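Local coordinates for protein polyketide biosynthesis 3-hydroxy-3-methylglutaryl-ACP synthase PksG (Bacillus subtilis, PDB 4YXT) that catalyses the aldol condensation of an acetyl group carried on an acyl-carrier protein with a beta-ketothioester polyketide intermediate during synthesis of the antibiotic bacillaene, at residues A43-P51 against L386-M395. The protein carries 1 engineered substitution. Sequence-based numbering, arbitrary orientation.
Sequences AVALPYEDP and LDFEMIPGIM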
loop_
_atom_site.group_PDB
_atom_site.type_symbol
_atom_site.label_atom_id
_atom_site.label_comp_id
_atom_site.label_asym_id
_atom_site.label_seq_id
_atom_site.Cartn_x
_atom_site.Cartn_y
_atom_site.Cartn_z
ATOM N N ALA A 43 -10.668 -6.912 -22.091
ATOM C CA ALA A 43 -9.580 -7.855 -21.932
ATOM C C ALA A 43 -9.991 -8.977 -21.008
ATOM O O ALA A 43 -10.746 -8.759 -20.071
ATOM C CB ALA A 43 -8.374 -7.144 -21.349
ATOM N N VAL A 44 -9.491 -10.188 -21.249
ATOM C CA VAL A 44 -9.757 -11.341 -20.370
ATOM C C VAL A 44 -8.412 -12.015 -20.005
ATOM O O VAL A 44 -7.689 -12.538 -20.875
ATOM C CB VAL A 44 -10.738 -12.348 -21.008
ATOM C CG1 VAL A 44 -11.118 -13.464 -20.021
ATOM C CG2 VAL A 44 -11.993 -11.651 -21.530
ATOM N N ALA A 45 -8.041 -11.932 -18.723
ATOM C CA ALA A 45 -6.842 -12.592 -18.229
ATOM C C ALA A 45 -6.977 -14.124 -18.367
ATOM O O ALA A 45 -7.993 -14.714 -17.980
ATOM C CB ALA A 45 -6.587 -12.233 -16.768
ATOM N N LEU A 46 -5.926 -14.743 -18.895
ATOM C CA LEU A 46 -5.837 -16.182 -19.018
ATOM C C LEU A 46 -5.167 -16.805 -17.787
ATOM O O LEU A 46 -4.471 -16.114 -17.014
ATOM C CB LEU A 46 -5.037 -16.519 -20.266
ATOM C CG LEU A 46 -5.584 -15.850 -21.528
ATOM C CD1 LEU A 46 -4.500 -15.381 -22.500
ATOM C CD2 LEU A 46 -6.520 -16.831 -22.183
ATOM N N PRO A 47 -5.364 -18.122 -17.601
ATOM C CA PRO A 47 -4.821 -18.858 -16.468
ATOM C C PRO A 47 -3.324 -18.670 -16.241
ATOM O O PRO A 47 -2.857 -18.786 -15.104
ATOM C CB PRO A 47 -5.120 -20.313 -16.856
ATOM C CG PRO A 47 -6.420 -20.204 -17.560
ATOM C CD PRO A 47 -6.283 -18.967 -18.388
ATOM N N TYR A 48 -2.568 -18.392 -17.297
ATOM C CA TYR A 48 -1.135 -18.214 -17.152
ATOM C C TYR A 48 -0.752 -16.724 -17.160
ATOM O O TYR A 48 0.357 -16.351 -17.492
ATOM C CB TYR A 48 -0.372 -19.015 -18.213
ATOM C CG TYR A 48 -0.974 -18.973 -19.574
ATOM C CD1 TYR A 48 -1.752 -20.033 -20.064
ATOM C CD2 TYR A 48 -0.799 -17.859 -20.380
ATOM C CE1 TYR A 48 -2.302 -19.969 -21.344
ATOM C CE2 TYR A 48 -1.339 -17.790 -21.637
ATOM C CZ TYR A 48 -2.081 -18.836 -22.119
ATOM O OH TYR A 48 -2.587 -18.702 -23.389
ATOM N N GLU A 49 -1.707 -15.868 -16.839
ATOM C CA GLU A 49 -1.395 -14.479 -16.594
ATOM C C GLU A 49 -1.812 -14.248 -15.168
ATOM O O GLU A 49 -2.638 -14.984 -14.623
ATOM C CB GLU A 49 -2.137 -13.594 -17.527
ATOM C CG GLU A 49 -1.760 -13.805 -18.971
ATOM C CD GLU A 49 -2.630 -12.981 -19.862
ATOM O OE1 GLU A 49 -3.850 -13.273 -19.955
ATOM O OE2 GLU A 49 -2.095 -12.004 -20.405
ATOM N N ASP A 50 -1.167 -13.266 -14.566
ATOM C CA ASP A 50 -1.505 -12.817 -13.248
ATOM C C ASP A 50 -1.150 -11.333 -13.169
ATOM O O ASP A 50 -0.774 -10.743 -14.162
ATOM C CB ASP A 50 -0.822 -13.690 -12.203
ATOM C CG ASP A 50 0.638 -13.405 -12.050
ATOM O OD1 ASP A 50 1.182 -12.501 -12.718
ATOM O OD2 ASP A 50 1.211 -14.068 -11.170
ATOM N N PRO A 51 -1.348 -10.702 -12.012
ATOM C CA PRO A 51 -0.927 -9.271 -11.980
ATOM C C PRO A 51 0.543 -8.952 -12.170
ATOM O O PRO A 51 0.882 -7.799 -12.497
ATOM C CB PRO A 51 -1.373 -8.825 -10.597
ATOM C CG PRO A 51 -2.522 -9.742 -10.298
ATOM C CD PRO A 51 -2.182 -11.069 -10.864
ATOM N N LEU A 386 1.264 -24.938 -15.206
ATOM C CA LEU A 386 0.371 -24.414 -16.241
ATOM C C LEU A 386 0.713 -24.891 -17.660
ATOM O O LEU A 386 1.860 -25.249 -17.942
ATOM C CB LEU A 386 0.365 -22.877 -16.183
ATOM C CG LEU A 386 -0.493 -22.412 -15.000
ATOM C CD1 LEU A 386 0.307 -21.535 -14.069
ATOM C CD2 LEU A 386 -1.775 -21.741 -15.456
ATOM N N ASP A 387 -0.298 -24.880 -18.533
ATOM C CA ASP A 387 -0.147 -25.285 -19.938
ATOM C C ASP A 387 -0.513 -24.174 -20.893
ATOM O O ASP A 387 -1.666 -23.774 -21.027
ATOM C CB ASP A 387 -0.984 -26.518 -20.275
ATOM C CG ASP A 387 -1.062 -26.762 -21.782
ATOM O OD1 ASP A 387 -0.026 -27.070 -22.438
ATOM O OD2 ASP A 387 -2.171 -26.572 -22.318
ATOM N N PHE A 388 0.503 -23.705 -21.595
ATOM C CA PHE A 388 0.351 -22.638 -22.526
ATOM C C PHE A 388 -0.404 -23.073 -23.772
ATOM O O PHE A 388 -0.456 -22.333 -24.729
ATOM C CB PHE A 388 1.736 -22.103 -22.891
ATOM C CG PHE A 388 2.503 -21.535 -21.721
ATOM C CD1 PHE A 388 1.848 -20.880 -20.681
ATOM C CD2 PHE A 388 3.885 -21.637 -21.676
ATOM C CE1 PHE A 388 2.556 -20.355 -19.625
ATOM C CE2 PHE A 388 4.600 -21.110 -20.617
ATOM C CZ PHE A 388 3.933 -20.462 -19.593
ATOM N N GLU A 389 -0.990 -24.268 -23.758
ATOM C CA GLU A 389 -1.776 -24.794 -24.889
ATOM C C GLU A 389 -3.261 -24.983 -24.522
ATOM O O GLU A 389 -4.038 -25.467 -25.336
ATOM C CB GLU A 389 -1.185 -26.135 -25.379
ATOM C CG GLU A 389 0.311 -26.122 -25.705
ATOM C CD GLU A 389 0.648 -25.478 -27.039
ATOM O OE1 GLU A 389 1.812 -25.603 -27.473
ATOM O OE2 GLU A 389 -0.232 -24.851 -27.668
ATOM N N MET A 390 -3.646 -24.598 -23.303
ATOM C CA MET A 390 -5.035 -24.706 -22.839
ATOM C C MET A 390 -6.015 -23.999 -23.781
ATOM O O MET A 390 -7.213 -24.218 -23.683
ATOM C CB MET A 390 -5.175 -24.128 -21.425
ATOM N N ILE A 391 -5.497 -23.108 -24.627
ATOM C CA ILE A 391 -6.167 -22.644 -25.848
ATOM C C ILE A 391 -5.106 -22.525 -26.943
ATOM O O ILE A 391 -4.513 -21.462 -27.111
ATOM C CB ILE A 391 -6.844 -21.263 -25.684
ATOM C CG1 ILE A 391 -7.884 -21.285 -24.553
ATOM C CG2 ILE A 391 -7.500 -20.841 -27.000
ATOM C CD1 ILE A 391 -8.531 -19.938 -24.276
ATOM N N PRO A 392 -4.881 -23.599 -27.721
ATOM C CA PRO A 392 -3.652 -23.655 -28.550
ATOM C C PRO A 392 -3.445 -22.470 -29.505
ATOM O O PRO A 392 -2.303 -22.106 -29.815
ATOM C CB PRO A 392 -3.794 -24.970 -29.336
ATOM C CG PRO A 392 -4.948 -25.713 -28.726
ATOM C CD PRO A 392 -5.806 -24.718 -27.999
ATOM N N GLY A 393 -4.530 -21.876 -29.977
ATOM C CA GLY A 393 -4.408 -20.733 -30.866
ATOM C C GLY A 393 -3.439 -19.707 -30.324
ATOM O O GLY A 393 -2.363 -19.518 -30.889
ATOM N N ILE A 394 -3.793 -19.160 -29.154
ATOM C CA ILE A 394 -3.354 -17.823 -28.661
ATOM C C ILE A 394 -1.857 -17.562 -28.703
ATOM O O ILE A 394 -1.408 -16.510 -29.165
ATOM C CB ILE A 394 -3.807 -17.560 -27.195
ATOM C CG1 ILE A 394 -5.294 -17.894 -27.007
ATOM C CG2 ILE A 394 -3.580 -16.099 -26.832
ATOM C CD1 ILE A 394 -5.792 -17.829 -25.584
ATOM N N MET A 395 -1.094 -18.509 -28.181
ATOM C CA MET A 395 0.345 -18.369 -28.124
ATOM C C MET A 395 0.920 -18.271 -29.524
ATOM O O MET A 395 1.634 -17.318 -29.832
ATOM C CB MET A 395 0.963 -19.563 -27.397
ATOM C CG MET A 395 0.496 -19.717 -25.957
ATOM S SD MET A 395 1.588 -18.948 -24.748
ATOM C CE MET A 395 1.783 -17.293 -25.423
#
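The phenol of Tyr-48 projects toward the 386-395 segment, its OH buried beside Ile-394 and Met-395, where the model offers this oxygen no hydrogen-bonding partner. Tyr-48 sits in a type I beta turn, Leu-46 to Glu-49, of this member of the HMG-CoA synthase family, in the thiolase-like superfamily. The contact joins the loop between strand 41-43 and helix 51-64 to the turn and helix start at 386-395, away from the probable catalytic residues. Phe-388 makes a T-shaped stack with Tyr-48: its edge, led by CD1, meets one tyrosine face, with centroids 5.2 Å apart and planes at 84°. Leu-46 CB lies above the outer part of the opposite face. With chi1 at 41°, Tyr-48 CG stands between the backbone N and the carbonyl carbon, and from there the ring reaches toward Phe-388, whose CE1 lies 3.5 Å from Tyr-48 CB, in the phenylalanine plane. Met-395, though poorly ordered, adds an oblique Met-aromatic contact, its SD 5.0 Å from the Tyr-48 centroid. Phe-405 of strand 403-410 touches Tyr-48, Phe-388 and Met-395, extending the aromatic cluster. The turn is closed by Glu-49 N to Leu-46 O and braced by a nearly straight bond (174°) from Leu-46 N to Glu-49 OE1. Beyond the tyrosine, Leu-46 CD2 and Ile-394 CD1 meet tip to tip at 3.6 Å, while Leu-386 CD2 packs 3.2 Å from Pro-47 O.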